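Local coordinates for protein diaminopimelate decarboxylase (Aquifex aeolicus, PDB 2P3E) that probably catalyses the pyridoxal-phosphate-dependent decarboxylation of meso-diaminopimelate to L-lysine, the last step of lysine biosynthesis, as a homodimer, at residues 186-189 with 190-193; 214-217 with 218-222; 248-251 with 252-255; 257-260 with 261-265; 266-269 with 270-273. One frame throughout, in Å; residues are numbered along the deposited sequence.

Contact 1: 186-189 with 190-193; sequences EYEY and ASKL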
loop_
_atom_site.group_PDB
_atom_site.type_symbol
_atom_site.label_atom_id
_atom_site.label_comp_id
_atom_site.label_asym_id
_atom_site.label_seq_id
_atom_site.Cartn_x
_atom_site.Cartn_y
_atom_site.Cartn_z
ATOM N N GLU B 186 6.936 32.816 -13.308
ATOM C CA GLU B 186 6.751 31.626 -14.126
ATOM C C GLU B 186 5.821 31.847 -15.313
ATOM O O GLU B 186 6.020 31.239 -16.354
ATOM C CB GLU B 186 6.289 30.425 -13.281
ATOM C CG GLU B 186 7.450 29.706 -12.599
ATOM C CD GLU B 186 7.026 28.435 -11.902
ATOM O OE1 GLU B 186 6.385 27.558 -12.538
ATOM O OE2 GLU B 186 7.344 28.310 -10.698
ATOM N N TYR B 187 4.799 32.687 -15.148
ATOM C CA TYR B 187 3.891 33.019 -16.250
ATOM C C TYR B 187 4.623 33.819 -17.334
ATOM O O TYR B 187 4.441 33.583 -18.535
ATOM C CB TYR B 187 2.664 33.791 -15.745
ATOM C CG TYR B 187 1.572 32.879 -15.239
ATOM C CD1 TYR B 187 1.428 32.617 -13.877
ATOM C CD2 TYR B 187 0.703 32.255 -16.131
ATOM C CE1 TYR B 187 0.435 31.758 -13.411
ATOM C CE2 TYR B 187 -0.301 31.394 -15.678
ATOM C CZ TYR B 187 -0.419 31.143 -14.324
ATOM O OH TYR B 187 -1.404 30.294 -13.880
ATOM N N GLU B 188 5.470 34.742 -16.889
ATOM C CA GLU B 188 6.328 35.502 -17.804
ATOM C C GLU B 188 7.291 34.594 -18.565
ATOM O O GLU B 188 7.438 34.725 -19.775
ATOM C CB GLU B 188 7.081 36.608 -17.056
ATOM C CG GLU B 188 6.180 37.787 -16.614
ATOM C CD GLU B 188 5.565 38.559 -17.790
ATOM O OE1 GLU B 188 6.049 38.387 -18.940
ATOM O OE2 GLU B 188 4.596 39.342 -17.560
ATOM N N TYR B 189 7.904 33.655 -17.853
ATOM C CA TYR B 189 8.794 32.675 -18.447
ATOM C C TYR B 189 8.057 31.807 -19.473
ATOM O O TYR B 189 8.530 31.629 -20.607
ATOM C CB TYR B 189 9.452 31.811 -17.363
ATOM C CG TYR B 189 10.429 30.800 -17.931
ATOM C CD1 TYR B 189 11.747 31.166 -18.223
ATOM C CD2 TYR B 189 10.031 29.480 -18.203
ATOM C CE1 TYR B 189 12.641 30.250 -18.758
ATOM C CE2 TYR B 189 10.917 28.558 -18.731
ATOM C CZ TYR B 189 12.222 28.955 -19.017
ATOM O OH TYR B 189 13.118 28.059 -19.552
ATOM N N ALA B 190 6.886 31.299 -19.082
ATOM C CA ALA B 190 6.080 30.450 -19.952
ATOM C C ALA B 190 5.568 31.157 -21.212
ATOM O O ALA B 190 5.335 30.511 -22.231
ATOM C CB ALA B 190 4.908 29.835 -19.163
ATOM N N SER B 191 5.379 32.476 -21.147
ATOM C CA SER B 191 4.898 33.234 -22.315
ATOM C C SER B 191 5.905 33.234 -23.471
ATOM O O SER B 191 5.530 33.471 -24.634
ATOM C CB SER B 191 4.559 34.681 -21.934
ATOM O OG SER B 191 5.755 35.419 -21.763
ATOM N N LYS B 192 7.172 32.969 -23.145
ATOM C CA LYS B 192 8.241 32.975 -24.133
ATOM C C LYS B 192 8.466 31.590 -24.762
ATOM O O LYS B 192 9.296 31.441 -25.656
ATOM C CB LYS B 192 9.541 33.520 -23.515
ATOM C CG LYS B 192 9.439 34.999 -23.123
ATOM C CD LYS B 192 10.786 35.588 -22.803
ATOM C CE LYS B 192 11.131 35.497 -21.332
ATOM N NZ LYS B 192 10.509 36.608 -20.554
ATOM N N LEU B 193 7.716 30.589 -24.301
ATOM C CA LEU B 193 7.809 29.232 -24.857
ATOM C C LEU B 193 6.764 29.011 -25.944
ATOM O O LEU B 193 5.569 28.933 -25.669
ATOM C CB LEU B 193 7.714 28.188 -23.745
ATOM C CG LEU B 193 8.831 28.290 -22.704
ATOM C CD1 LEU B 193 8.551 27.418 -21.480
ATOM C CD2 LEU B 193 10.198 27.949 -23.325
#
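The ring of Tyr189 meets Leu193 one helical turn on, CE2 lying 3.8 Å from Leu193 CD1, in an oblique approach. With CG anti to the backbone N (chi1 -178°), the ring swings along the helix toward the C-terminal end, and its CD2 flank comes beside that same methyl. The phenol oxygen is hydrogen-bonded outside the turn, to Asp136 OD1 of helix 132-145. A serine in place of Tyr189 would probably leave Leu193 CD1 without its aromatic neighbour and Asp136 without this phenol partner. The other flat group, the ring of Tyr187, finds its polar partners elsewhere: its OH is hydrogen-bonded to Gly200 O and Ile153 N.

The backbone marks the end of a helix. Ala190 N still donates to Glu186 O at 2.9 Å, an i to i+4 bond, whereas Lys192 N reaches back three residues to Tyr189 O (3.2 Å), its N standing 55° out of the carbonyl plane. Between them Ser191 OG donates to Glu188 O at 2.7 Å; chi1 of 75° sets OG between the backbone N and carbonyl carbon, bending it back over the preceding turn. The last turn of helix 183-191 is thus wedged between neighbours: Ala190 and Tyr187 pack on Ile198 of strand 196-202, while Tyr189 and Leu193 lean on helix 132-145.

Contact 2: 214-217 with 218-222; sequences PYRE and AVEKV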
loop_
_atom_site.group_PDB
_atom_site.type_symbol
_atom_site.label_atom_id
_atom_site.label_comp_id
_atom_site.label_asym_id
_atom_site.label_seq_id
_atom_site.Cartn_x
_atom_site.Cartn_y
_atom_site.Cartn_z
ATOM N N PRO B 214 -10.710 28.791 4.919
ATOM C CA PRO B 214 -9.486 29.065 4.138
ATOM C C PRO B 214 -9.684 29.204 2.638
ATOM O O PRO B 214 -8.847 29.815 1.973
ATOM C CB PRO B 214 -8.595 27.843 4.412
ATOM C CG PRO B 214 -9.109 27.264 5.667
ATOM C CD PRO B 214 -10.584 27.543 5.696
ATOM N N TYR B 215 -10.768 28.654 2.096
ATOM C CA TYR B 215 -11.028 28.807 0.669
ATOM C C TYR B 215 -11.186 30.275 0.255
ATOM O O TYR B 215 -10.804 30.642 -0.849
ATOM C CB TYR B 215 -12.249 28.005 0.240
ATOM C CG TYR B 215 -11.978 26.511 0.046
ATOM C CD1 TYR B 215 -11.444 26.018 -1.167
ATOM C CD2 TYR B 215 -12.281 25.607 1.049
ATOM C CE1 TYR B 215 -11.202 24.622 -1.348
ATOM C CE2 TYR B 215 -12.055 24.233 0.893
ATOM C CZ TYR B 215 -11.510 23.742 -0.301
ATOM O OH TYR B 215 -11.303 22.368 -0.420
ATOM N N ARG B 216 -11.760 31.103 1.126
ATOM C CA ARG B 216 -11.977 32.507 0.772
ATOM C C ARG B 216 -10.642 33.198 0.459
ATOM O O ARG B 216 -10.469 33.691 -0.648
ATOM C CB ARG B 216 -12.773 33.266 1.847
ATOM C CG ARG B 216 -13.455 34.535 1.297
ATOM C CD ARG B 216 -13.619 35.655 2.347
ATOM N NE ARG B 216 -12.329 36.079 2.883
ATOM C CZ ARG B 216 -11.495 36.936 2.294
ATOM N NH1 ARG B 216 -11.800 37.517 1.130
ATOM N NH2 ARG B 216 -10.335 37.202 2.874
ATOM N N GLU B 217 -9.701 33.183 1.408
ATOM C CA GLU B 217 -8.404 33.851 1.233
ATOM C C GLU B 217 -7.640 33.246 0.069
ATOM O O GLU B 217 -7.036 33.970 -0.723
ATOM C CB GLU B 217 -7.534 33.798 2.508
ATOM C CG GLU B 217 -6.176 34.546 2.351
ATOM C CD GLU B 217 -5.293 34.503 3.601
ATOM O OE1 GLU B 217 -5.637 33.810 4.584
ATOM O OE2 GLU B 217 -4.230 35.178 3.588
ATOM N N ALA B 218 -7.681 31.917 -0.021
ATOM C CA ALA B 218 -7.001 31.180 -1.089
ATOM C C ALA B 218 -7.472 31.638 -2.453
ATOM O O ALA B 218 -6.664 32.036 -3.298
ATOM C CB ALA B 218 -7.220 29.660 -0.919
ATOM N N VAL B 219 -8.785 31.576 -2.666
ATOM C CA VAL B 219 -9.388 31.993 -3.931
ATOM C C VAL B 219 -9.211 33.509 -4.172
ATOM O O VAL B 219 -9.043 33.936 -5.311
ATOM C CB VAL B 219 -10.890 31.533 -4.034
ATOM C CG1 VAL B 219 -11.561 32.064 -5.289
ATOM C CG2 VAL B 219 -10.978 29.987 -3.998
ATOM N N GLU B 220 -9.223 34.298 -3.102
ATOM C CA GLU B 220 -8.955 35.741 -3.206
ATOM C C GLU B 220 -7.589 35.985 -3.835
ATOM O O GLU B 220 -7.460 36.782 -4.757
ATOM C CB GLU B 220 -9.049 36.409 -1.837
ATOM C CG GLU B 220 -8.835 37.902 -1.852
ATOM C CD GLU B 220 -8.507 38.430 -0.468
ATOM O OE1 GLU B 220 -7.443 38.038 0.079
ATOM O OE2 GLU B 220 -9.304 39.228 0.079
ATOM N N LYS B 221 -6.583 35.256 -3.366
ATOM C CA LYS B 221 -5.231 35.352 -3.936
ATOM C C LYS B 221 -5.208 34.994 -5.415
ATOM O O LYS B 221 -4.534 35.649 -6.208
ATOM C CB LYS B 221 -4.248 34.447 -3.174
ATOM C CG LYS B 221 -4.134 34.699 -1.677
ATOM C CD LYS B 221 -3.467 36.012 -1.354
ATOM C CE LYS B 221 -3.243 36.145 0.161
ATOM N NZ LYS B 221 -2.575 37.453 0.444
ATOM N N VAL B 222 -5.926 33.932 -5.781
ATOM C CA VAL B 222 -6.011 33.513 -7.178
ATOM C C VAL B 222 -6.728 34.552 -8.040
ATOM O O VAL B 222 -6.306 34.819 -9.177
ATOM C CB VAL B 222 -6.666 32.117 -7.326
ATOM C CG1 VAL B 222 -7.038 31.845 -8.782
ATOM C CG2 VAL B 222 -5.699 31.036 -6.822
#
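Glu217 and Lys221 run side by side along one flank of the helix, pointing the same way. Lys221 CE lies 3.7 Å from Glu217 OE2, but NZ stays at 4.2 Å from that oxygen, so the opposite charges are near without forming a salt bridge. Glu217 is extended, CG anti to the backbone N (chi1 -178°), while Lys221 CG, anti to its own carbonyl carbon, passes 3.1 Å from Glu217 O, and the chain then bends at chi2.

Ala218 sits in the middle of the turn. Its N donates to Pro214 O (3.1 Å, 162°), and its CB packs over that oxygen and, beyond the two segments, against Ile205. Glu220 also pairs one turn back: Arg216 NH1 donates to Glu220 OE2 at 3.2 Å in a salt bridge. The carboxylate oxygen lies in the guanidinium plane, yet the nitrogen comes from above the carboxylate, the two planes being 80° apart.

Helix 214-231 belongs to the beta-alpha-beta unit from strand 196-202 to strand 238-240; Tyr215 bonds Gly243 through OH and packs on helix 258-269. The chemistry is divided accordingly: Tyr215, Ala218 and Val219 are buried against the fold, and two i to i+4 charge pairs, one bonded and one merely close, probably attract along the outer side.

Contact 3: 248-251 with 252-255; sequences KYKP and EDKE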
loop_
_atom_site.group_PDB
_atom_site.type_symbol
_atom_site.label_atom_id
_atom_site.label_comp_id
_atom_site.label_asym_id
_atom_site.label_seq_id
_atom_site.Cartn_x
_atom_site.Cartn_y
_atom_site.Cartn_z
ATOM N N LYS B 248 -17.703 13.489 6.275
ATOM C CA LYS B 248 -17.928 13.000 7.622
ATOM C C LYS B 248 -17.203 11.678 7.808
ATOM O O LYS B 248 -17.503 10.692 7.146
ATOM C CB LYS B 248 -19.433 12.859 7.889
ATOM C CG LYS B 248 -19.789 12.461 9.353
ATOM C CD LYS B 248 -21.228 11.948 9.445
ATOM C CE LYS B 248 -21.657 11.766 10.904
ATOM N NZ LYS B 248 -21.826 13.093 11.571
ATOM N N TYR B 249 -16.222 11.667 8.706
ATOM C CA TYR B 249 -15.602 10.415 9.142
ATOM C C TYR B 249 -16.025 10.047 10.570
ATOM O O TYR B 249 -16.410 8.913 10.837
ATOM C CB TYR B 249 -14.074 10.512 9.086
ATOM C CG TYR B 249 -13.479 10.349 7.696
ATOM C CD1 TYR B 249 -13.451 9.096 7.062
ATOM C CD2 TYR B 249 -12.911 11.439 7.042
ATOM C CE1 TYR B 249 -12.879 8.937 5.772
ATOM C CE2 TYR B 249 -12.330 11.300 5.758
ATOM C CZ TYR B 249 -12.337 10.047 5.131
ATOM O OH TYR B 249 -11.792 9.896 3.875
ATOM N N LYS B 250 -15.921 11.018 11.478
ATOM C CA LYS B 250 -16.262 10.819 12.883
ATOM C C LYS B 250 -17.733 11.171 13.141
ATOM O O LYS B 250 -18.301 12.029 12.443
ATOM C CB LYS B 250 -15.326 11.651 13.770
ATOM C CG LYS B 250 -13.904 11.186 13.731
ATOM C CD LYS B 250 -12.980 12.249 14.265
ATOM C CE LYS B 250 -11.612 11.697 14.492
ATOM N NZ LYS B 250 -10.734 12.725 15.102
ATOM N N PRO B 251 -18.367 10.498 14.124
ATOM C CA PRO B 251 -19.790 10.755 14.404
ATOM C C PRO B 251 -20.081 12.241 14.625
ATOM O O PRO B 251 -21.146 12.715 14.220
ATOM C CB PRO B 251 -20.042 9.967 15.696
ATOM C CG PRO B 251 -19.049 8.849 15.628
ATOM C CD PRO B 251 -17.811 9.479 15.037
ATOM N N GLU B 252 -19.126 12.955 15.220
ATOM C CA GLU B 252 -19.248 14.386 15.533
ATOM C C GLU B 252 -18.876 15.337 14.383
ATOM O O GLU B 252 -19.107 16.540 14.499
ATOM C CB GLU B 252 -18.423 14.746 16.780
ATOM C CG GLU B 252 -16.885 14.686 16.590
ATOM C CD GLU B 252 -16.279 13.292 16.882
ATOM O OE1 GLU B 252 -17.006 12.278 16.854
ATOM O OE2 GLU B 252 -15.060 13.224 17.144
ATOM N N ASP B 253 -18.311 14.802 13.288
ATOM C CA ASP B 253 -17.948 15.603 12.118
ATOM C C ASP B 253 -19.195 16.168 11.449
ATOM O O ASP B 253 -20.175 15.459 11.261
ATOM C CB ASP B 253 -17.178 14.770 11.050
ATOM C CG ASP B 253 -15.718 14.499 11.414
ATOM O OD1 ASP B 253 -15.162 15.124 12.336
ATOM O OD2 ASP B 253 -15.103 13.657 10.727
ATOM N N LYS B 254 -19.134 17.434 11.051
ATOM C CA LYS B 254 -20.199 18.043 10.271
ATOM C C LYS B 254 -19.581 18.431 8.946
ATOM O O LYS B 254 -18.738 19.328 8.908
ATOM C CB LYS B 254 -20.748 19.286 10.974
ATOM C CG LYS B 254 -21.871 19.967 10.194
ATOM N N GLU B 255 -19.964 17.760 7.861
ATOM C CA GLU B 255 -19.299 18.046 6.581
ATOM C C GLU B 255 -19.936 19.248 5.870
ATOM O O GLU B 255 -21.140 19.458 5.978
ATOM C CB GLU B 255 -19.283 16.815 5.668
ATOM C CG GLU B 255 -20.646 16.432 5.097
ATOM C CD GLU B 255 -20.605 15.225 4.184
ATOM O OE1 GLU B 255 -19.704 14.361 4.314
ATOM O OE2 GLU B 255 -21.508 15.128 3.320
#
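Asp253 OD2 accepts two backbone N-H groups in succession, Tyr249 N at 3.0 Å and Lys250 N at 2.9 Å. The first uses the anti lone pair of the oxygen; the second, nearly straight at 175°, arrives from above the carboxylate plane. The same residue closes the type I beta turn from Lys250 to Asp253, its N donating to Lys250 O at 2.9 Å. Chi1 of -76° puts the carboxylate anti to its own carbonyl carbon, which turns it back into the bend.

Lys248 spans the loop from within. Its chain stays extended to CE, then bends at chi4 (70°) to bring NZ 2.9 Å from Asp253 O, in the carbonyl plane, and 2.8 Å from Pro251 O, whose carbonyl it meets from above. At the other end of this residue, the backbone N is taken by the anti lone pair of Glu255 OE1 at 2.9 Å. A methionine in place of Lys248 would probably leave both carbonyl oxygens without this donor and let the turn shift.

In the second shell, Glu6 forms a salt bridge with Lys248 NZ, and Arg47 holds Glu255 OE2. The loop ties the Tyr249 backbone through Asp253 OD2, while Tyr249 OH is hydrogen-bonded to Arg282, which probably binds substrate and cofactor. The loop is therefore closed by charged side chains meeting backbone groups, with the lysine buried and the two carboxylates partly exposed.

Contact 4: 257-260 with 261-265; sequences APQD and LADLL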
loop_
_atom_site.group_PDB
_atom_site.type_symbol
_atom_site.label_atom_id
_atom_site.label_comp_id
_atom_site.label_asym_id
_atom_site.label_seq_id
_atom_site.Cartn_x
_atom_site.Cartn_y
_atom_site.Cartn_z
ATOM N N ALA B 257 -21.262 21.335 2.530
ATOM C CA ALA B 257 -21.892 20.970 1.260
ATOM C C ALA B 257 -21.266 21.783 0.131
ATOM O O ALA B 257 -20.712 22.861 0.382
ATOM C CB ALA B 257 -23.394 21.223 1.320
ATOM N N PRO B 258 -21.331 21.274 -1.112
ATOM C CA PRO B 258 -20.911 22.125 -2.221
ATOM C C PRO B 258 -21.587 23.502 -2.214
ATOM O O PRO B 258 -20.937 24.501 -2.490
ATOM C CB PRO B 258 -21.319 21.312 -3.454
ATOM C CG PRO B 258 -21.194 19.883 -2.991
ATOM C CD PRO B 258 -21.689 19.913 -1.568
ATOM N N GLN B 259 -22.879 23.547 -1.886
ATOM C CA GLN B 259 -23.584 24.837 -1.805
ATOM C C GLN B 259 -22.971 25.811 -0.794
ATOM O O GLN B 259 -23.015 27.035 -1.022
ATOM C CB GLN B 259 -25.090 24.664 -1.523
ATOM C CG GLN B 259 -25.887 25.966 -1.761
ATOM C CD GLN B 259 -25.762 26.487 -3.195
ATOM O OE1 GLN B 259 -26.038 25.770 -4.169
ATOM N NE2 GLN B 259 -25.354 27.738 -3.331
ATOM N N ASP B 260 -22.429 25.292 0.311
ATOM C CA ASP B 260 -21.703 26.142 1.272
ATOM C C ASP B 260 -20.460 26.800 0.660
ATOM O O ASP B 260 -20.157 27.964 0.962
ATOM C CB ASP B 260 -21.304 25.376 2.542
ATOM C CG ASP B 260 -22.484 24.735 3.229
ATOM O OD1 ASP B 260 -23.537 25.395 3.301
ATOM O OD2 ASP B 260 -22.366 23.569 3.684
ATOM N N LEU B 261 -19.736 26.049 -0.176
ATOM C CA LEU B 261 -18.571 26.590 -0.873
ATOM C C LEU B 261 -18.997 27.617 -1.903
ATOM O O LEU B 261 -18.369 28.667 -2.018
ATOM C CB LEU B 261 -17.745 25.479 -1.530
ATOM C CG LEU B 261 -16.446 25.918 -2.216
ATOM C CD1 LEU B 261 -15.401 26.452 -1.220
ATOM C CD2 LEU B 261 -15.864 24.769 -3.080
ATOM N N ALA B 262 -20.079 27.329 -2.633
ATOM C CA ALA B 262 -20.580 28.268 -3.631
ATOM C C ALA B 262 -20.984 29.597 -2.977
ATOM O O ALA B 262 -20.692 30.663 -3.519
ATOM C CB ALA B 262 -21.750 27.665 -4.416
ATOM N N ASP B 263 -21.638 29.513 -1.816
ATOM C CA ASP B 263 -22.045 30.691 -1.031
ATOM C C ASP B 263 -20.838 31.503 -0.565
ATOM O O ASP B 263 -20.810 32.746 -0.673
ATOM C CB ASP B 263 -22.869 30.275 0.199
ATOM C CG ASP B 263 -24.251 29.679 -0.161
ATOM O OD1 ASP B 263 -24.724 29.822 -1.304
ATOM O OD2 ASP B 263 -24.861 29.037 0.718
ATOM N N LEU B 264 -19.837 30.804 -0.045
ATOM C CA LEU B 264 -18.629 31.455 0.411
ATOM C C LEU B 264 -17.923 32.212 -0.724
ATOM O O LEU B 264 -17.353 33.281 -0.486
ATOM C CB LEU B 264 -17.669 30.440 1.034
ATOM C CG LEU B 264 -16.366 31.006 1.635
ATOM C CD1 LEU B 264 -16.635 31.858 2.899
ATOM C CD2 LEU B 264 -15.360 29.889 1.912
ATOM N N LEU B 265 -17.959 31.660 -1.942
ATOM C CA LEU B 265 -17.135 32.182 -3.043
ATOM C C LEU B 265 -17.891 33.016 -4.081
ATOM O O LEU B 265 -17.274 33.575 -4.985
ATOM C CB LEU B 265 -16.390 31.032 -3.766
ATOM C CG LEU B 265 -15.462 30.105 -2.963
ATOM C CD1 LEU B 265 -14.833 29.065 -3.894
ATOM C CD2 LEU B 265 -14.373 30.887 -2.214
HETATM O O HOH W 1 -23.413 28.487 3.727
#
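Gln259 lays its side-chain amide over the methyl of Ala262, NE2 being 3.8 Å from CB, and carries on to the carboxylate of Asp263. These are the opening turns of helix 258-269, with Ala257 as N-cap residue, in the beta-alpha-beta unit joining strand 238-240 to strand 275-278 of the parallel barrel domain.

The amide-carboxylate bond runs one helical turn: Gln259 NE2 donates to Asp263 OD1 at 3.0 Å and 163°. The acceptor lies in the amide plane, but NE2 stands 44° out of the carboxylate plane, and the two flat groups are twisted well away from coplanar. Gln259 begins with CG anti to the backbone N and bends at chi2 (59°), folding the amide forward along the helix.

Asp260 turns the other way, to the helix start, where its OD2 accepts Ala257 N at 2.7 Å. This ties the residue before the helix to the first turn by a side chain. The negative carboxylate of Asp260, near the helix N-terminus, would probably interact favourably with the helix dipole. In the backbone, Ala262 N reaches Pro258 O at 3.0 Å, nearly along the C=O axis, whereas the bond of Leu261 N to Ala257 O is weak.

Leu261 projects from another face of the helix and packs on Tyr215 of helix 214-231 and on Phe55; Pro258 rests on Ala50, Tyr51 and Ala54 of helix 41-54. On the solvent side a water donates to Asp260 OD1 at 3.1 Å and, weakly, to Asp263 OD2 at 3.4 Å.

Contact 5: 266-269 with 270-273; sequences KDLL and ENVK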
loop_
_atom_site.group_PDB
_atom_site.type_symbol
_atom_site.label_atom_id
_atom_site.label_comp_id
_atom_site.label_asym_id
_atom_site.label_seq_id
_atom_site.Cartn_x
_atom_site.Cartn_y
_atom_site.Cartn_z
ATOM N N LYS B 266 -19.218 33.081 -3.970
ATOM C CA LYS B 266 -20.045 33.727 -4.996
ATOM C C LYS B 266 -19.538 35.133 -5.330
ATOM O O LYS B 266 -19.244 35.439 -6.488
ATOM C CB LYS B 266 -21.516 33.804 -4.568
ATOM C CG LYS B 266 -22.422 34.380 -5.669
ATOM C CD LYS B 266 -23.722 34.950 -5.123
ATOM C CE LYS B 266 -24.622 35.429 -6.284
ATOM N NZ LYS B 266 -26.039 35.468 -5.848
ATOM N N ASP B 267 -19.418 35.973 -4.307
ATOM C CA ASP B 267 -19.090 37.377 -4.541
ATOM C C ASP B 267 -17.670 37.527 -5.087
ATOM O O ASP B 267 -17.428 38.316 -5.997
ATOM C CB ASP B 267 -19.312 38.211 -3.283
ATOM C CG ASP B 267 -20.791 38.366 -2.939
ATOM O OD1 ASP B 267 -21.670 37.954 -3.721
ATOM O OD2 ASP B 267 -21.086 38.884 -1.852
ATOM N N LEU B 268 -16.752 36.736 -4.543
ATOM C CA LEU B 268 -15.389 36.677 -5.029
ATOM C C LEU B 268 -15.310 36.313 -6.519
ATOM O O LEU B 268 -14.587 36.963 -7.272
ATOM C CB LEU B 268 -14.600 35.688 -4.171
ATOM C CG LEU B 268 -13.085 35.717 -4.056
ATOM C CD1 LEU B 268 -12.525 37.138 -3.846
ATOM C CD2 LEU B 268 -12.665 34.797 -2.900
ATOM N N LEU B 269 -16.070 35.300 -6.942
ATOM C CA LEU B 269 -16.035 34.819 -8.331
ATOM C C LEU B 269 -16.810 35.706 -9.305
ATOM O O LEU B 269 -16.644 35.597 -10.528
ATOM C CB LEU B 269 -16.512 33.363 -8.436
ATOM C CG LEU B 269 -15.697 32.315 -7.661
ATOM C CD1 LEU B 269 -16.337 30.937 -7.725
ATOM C CD2 LEU B 269 -14.225 32.276 -8.118
ATOM N N GLU B 270 -17.654 36.589 -8.782
ATOM C CA GLU B 270 -18.296 37.579 -9.641
ATOM C C GLU B 270 -17.265 38.509 -10.302
ATOM O O GLU B 270 -17.550 39.100 -11.347
ATOM C CB GLU B 270 -19.386 38.348 -8.884
ATOM C CG GLU B 270 -20.168 39.358 -9.725
ATOM C CD GLU B 270 -20.672 38.827 -11.095
ATOM O OE1 GLU B 270 -21.236 37.711 -11.169
ATOM O OE2 GLU B 270 -20.513 39.558 -12.104
ATOM N N ASN B 271 -16.061 38.589 -9.732
ATOM C CA ASN B 271 -14.984 39.410 -10.288
ATOM C C ASN B 271 -14.360 38.843 -11.562
ATOM O O ASN B 271 -13.596 39.529 -12.230
ATOM C CB ASN B 271 -13.869 39.595 -9.258
ATOM C CG ASN B 271 -14.303 40.432 -8.061
ATOM O OD1 ASN B 271 -14.632 41.611 -8.199
ATOM N ND2 ASN B 271 -14.283 39.828 -6.881
ATOM N N VAL B 272 -14.652 37.583 -11.876
ATOM C CA VAL B 272 -13.928 36.920 -12.958
ATOM C C VAL B 272 -14.815 36.422 -14.100
ATOM O O VAL B 272 -15.971 36.044 -13.892
ATOM C CB VAL B 272 -13.006 35.795 -12.414
ATOM C CG1 VAL B 272 -12.103 36.341 -11.295
ATOM C CG2 VAL B 272 -13.804 34.632 -11.922
ATOM N N LYS B 273 -14.266 36.462 -15.307
ATOM C CA LYS B 273 -14.951 35.970 -16.497
ATOM C C LYS B 273 -14.578 34.515 -16.797
ATOM O O LYS B 273 -15.258 33.846 -17.579
ATOM C CB LYS B 273 -14.591 36.826 -17.724
ATOM C CG LYS B 273 -15.131 38.244 -17.709
ATOM C CD LYS B 273 -14.986 38.882 -19.108
ATOM C CE LYS B 273 -13.533 39.214 -19.415
ATOM N NZ LYS B 273 -13.417 39.847 -20.786
#
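Asn271 folds its side-chain amide back onto the last helical turn, ND2 donating to Leu268 O at 2.9 Å. The same oxygen also accepts Asn271 N at 3.3 Å, and both donors reach it from the same face of its carbonyl plane. With CG anti to its own carbonyl carbon (chi1 -67°) and the amide rotated about the next bond, ND2 is brought beside the backbone N. The fit is not ideal: Leu268 O lies 24° out of the amide plane, and the side-chain bond bends to 143°.

Val272 sets CG2 between its backbone N and carbonyl carbon, carrying that methyl to 3.3 Å from Leu269 O. Its N donates to the same carbonyl at 3.1 Å, closing a type I beta turn from Leu269 to Val272. Glu270, by contrast, sends its chain off from the helix; its N makes two weak bonds, to Lys266 O and Asp267 O.

Three-residue bonds thus replace the four-residue helical pattern where helix 258-269 runs out and the chain turns toward strand 275-278. Leu268 and Leu269 pack on Val219 of helix 214-231, Asn271 touches Val223, and Val272 rests on Tyr226, whose OH receives Lys273 N, so the neighbouring helix underlies both the helix end and the exit loop.

In the fold
The five contacts follow in series along the chain, all within the pyridoxal-binding TIM-type barrel domain. Contacts 4 and 5 occupy the start and end of helix 258-269, their centres 13 Å apart. Contact 2, on helix 214-231, touches both: Leu261 and Leu265 meet Tyr215 and Val219, and Leu268 CD2 comes 3.3 Å from Arg216 O. These three therefore form one layer of adjacent barrel helices. Contact 3 runs into contact 4 with one residue between and, like Tyr215 of contact 2, lies near probable cofactor or substrate residues. Contact 1, on the preceding helix 183-191, touches none of these: its nearest atoms are about 8 Å from contact 2, its centre 44 Å from that of contact 3.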